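Local coordinates for protein Ribose/Galactose Isomerase (Vibrio parahaemolyticus, PDB 3ONO) that probably interconverts aldose and ketose forms of sugar phosphates, at residues L62-V67 / A198-P203. Numbering follows the deposited sequence.
Sequences LNSKAV and AHCQVP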
loop_
_atom_site.group_PDB
_atom_site.type_symbol
_atom_site.label_atom_id
_atom_site.label_comp_id
_atom_site.label_asym_id
_atom_site.label_seq_id
_atom_site.Cartn_x
_atom_site.Cartn_y
_atom_site.Cartn_z
ATOM N N LEU A 62 0.320 -27.829 12.652
ATOM C CA LEU A 62 0.485 -28.192 11.243
ATOM C C LEU A 62 1.212 -29.521 11.098
ATOM O O LEU A 62 0.809 -30.379 10.322
ATOM C CB LEU A 62 1.221 -27.087 10.464
ATOM C CG LEU A 62 0.374 -25.835 10.223
ATOM C CD1 LEU A 62 1.258 -24.648 9.868
ATOM C CD2 LEU A 62 -0.688 -26.055 9.131
ATOM N N ASN A 63 2.274 -29.714 11.863
ATOM C CA ASN A 63 3.026 -30.956 11.739
ATOM C C ASN A 63 2.262 -32.178 12.246
ATOM O O ASN A 63 2.535 -33.296 11.815
ATOM C CB ASN A 63 4.381 -30.835 12.445
ATOM C CG ASN A 63 5.370 -30.066 11.601
ATOM O OD1 ASN A 63 5.554 -30.403 10.436
ATOM N ND2 ASN A 63 5.979 -29.016 12.157
ATOM N N SER A 64 1.295 -31.969 13.136
ATOM C CA SER A 64 0.526 -33.098 13.677
ATOM C C SER A 64 -0.681 -33.324 12.787
ATOM O O SER A 64 -1.480 -34.242 13.007
ATOM C CB SER A 64 0.047 -32.786 15.087
ATOM O OG SER A 64 -0.974 -31.797 15.051
ATOM N N LYS A 65 -0.820 -32.458 11.789
ATOM C CA LYS A 65 -1.957 -32.477 10.892
ATOM C C LYS A 65 -3.290 -32.157 11.565
ATOM O O LYS A 65 -4.348 -32.414 11.001
ATOM C CB LYS A 65 -2.012 -33.784 10.112
ATOM C CG LYS A 65 -0.764 -34.029 9.281
ATOM C CD LYS A 65 -0.911 -35.292 8.462
ATOM C CE LYS A 65 0.424 -35.769 7.895
ATOM N NZ LYS A 65 0.282 -37.100 7.219
ATOM N N ALA A 66 -3.233 -31.558 12.748
ATOM C CA ALA A 66 -4.446 -31.118 13.439
ATOM C C ALA A 66 -5.198 -30.058 12.648
ATOM O O ALA A 66 -6.427 -30.006 12.679
ATOM C CB ALA A 66 -4.115 -30.597 14.834
ATOM N N VAL A 67 -4.460 -29.195 11.957
ATOM C CA VAL A 67 -5.075 -28.237 11.057
ATOM C C VAL A 67 -4.315 -28.204 9.738
ATOM O O VAL A 67 -3.195 -28.713 9.635
ATOM C CB VAL A 67 -5.154 -26.805 11.646
ATOM C CG1 VAL A 67 -5.847 -26.818 13.003
ATOM C CG2 VAL A 67 -3.771 -26.180 11.728
ATOM N N ALA A 198 -8.191 -33.165 19.638
ATOM C CA ALA A 198 -9.308 -33.636 18.835
ATOM C C ALA A 198 -8.885 -34.027 17.426
ATOM O O ALA A 198 -9.522 -34.870 16.788
ATOM C CB ALA A 198 -10.392 -32.572 18.774
ATOM N N HIS A 199 -7.820 -33.405 16.923
ATOM C CA HIS A 199 -7.499 -33.544 15.505
ATOM C C HIS A 199 -6.079 -34.046 15.206
ATOM O O HIS A 199 -5.767 -34.339 14.051
ATOM C CB HIS A 199 -7.783 -32.229 14.775
ATOM C CG HIS A 199 -9.212 -31.800 14.858
ATOM N ND1 HIS A 199 -10.211 -32.404 14.126
ATOM C CD2 HIS A 199 -9.816 -30.837 15.597
ATOM C CE1 HIS A 199 -11.367 -31.821 14.396
ATOM N NE2 HIS A 199 -11.156 -30.869 15.288
ATOM N N CYS A 200 -5.231 -34.160 16.228
ATOM C CA CYS A 200 -3.864 -34.639 16.016
ATOM C C CYS A 200 -3.848 -36.012 15.344
ATOM O O CYS A 200 -4.550 -36.917 15.778
ATOM C CB CYS A 200 -3.093 -34.708 17.337
ATOM S SG CYS A 200 -1.458 -35.469 17.228
ATOM N N GLN A 201 -3.041 -36.161 14.297
ATOM C CA GLN A 201 -2.944 -37.426 13.582
ATOM C C GLN A 201 -1.591 -38.081 13.768
ATOM O O GLN A 201 -1.292 -39.087 13.129
ATOM C CB GLN A 201 -3.167 -37.221 12.091
ATOM C CG GLN A 201 -4.487 -36.597 11.727
ATOM C CD GLN A 201 -4.828 -36.841 10.274
ATOM O OE1 GLN A 201 -4.391 -37.835 9.686
ATOM N NE2 GLN A 201 -5.610 -35.938 9.679
ATOM N N VAL A 202 -0.765 -37.503 14.631
ATOM C CA VAL A 202 0.594 -38.007 14.829
ATOM C C VAL A 202 0.855 -38.329 16.295
ATOM O O VAL A 202 1.128 -37.448 17.100
ATOM C CB VAL A 202 1.629 -36.976 14.350
ATOM C CG1 VAL A 202 3.046 -37.504 14.581
ATOM C CG2 VAL A 202 1.384 -36.636 12.894
ATOM N N PRO A 203 0.777 -39.617 16.658
ATOM C CA PRO A 203 0.851 -39.949 18.077
ATOM C C PRO A 203 2.091 -39.446 18.795
ATOM O O PRO A 203 1.979 -39.080 19.971
ATOM C CB PRO A 203 0.824 -41.487 18.071
ATOM C CG PRO A 203 -0.016 -41.815 16.872
ATOM C CD PRO A 203 0.358 -40.765 15.833
HETATM O O HOH W 1 -6.829 -34.000 11.351
#
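With its SG anti to the backbone N (chi1 173°), C200 lays sulfur against the CB of S64 at 3.7 Å, while the chi1 of 71° in S64 turns OG back toward its own chain. There OG accepts the N-H of A66 in an ST turn and also bonds to I60 O, so a small hydroxyl suits a buried helix end. The sulfur of C200 accepts a hydrogen bond from V202 N at 3.4 Å, a usual length for sulfur, spanning the two residues just before helix 203-212.

One direct hydrogen bond ties the segments: the N-H of Q201 is donated to S64 O at 2.8 Å, nearly straight (164°). Beside it K65 CB lies 4.1 Å from Q201 CG, and the extended lysine chain carries its ammonium off the contact. A water donates to K65 O and H199 O and accepts from Q201 NE2, joining both backbones where the amide can reach. A66, with only a methyl, lets the chains come close, its CA 3.5 Å from H199 O in a CA-H...O contact. On the other flank V202, the N-cap residue of helix 203-212, sets CG2 3.7 Å from S64 CA.

K65, at positive phi, closes helix 51-63 in a Schellman motif, and this helix end docks on the linker between helices 190-199 and 203-212, joining the C-terminal helices to the parallel-sheet alpha-beta-alpha sandwich.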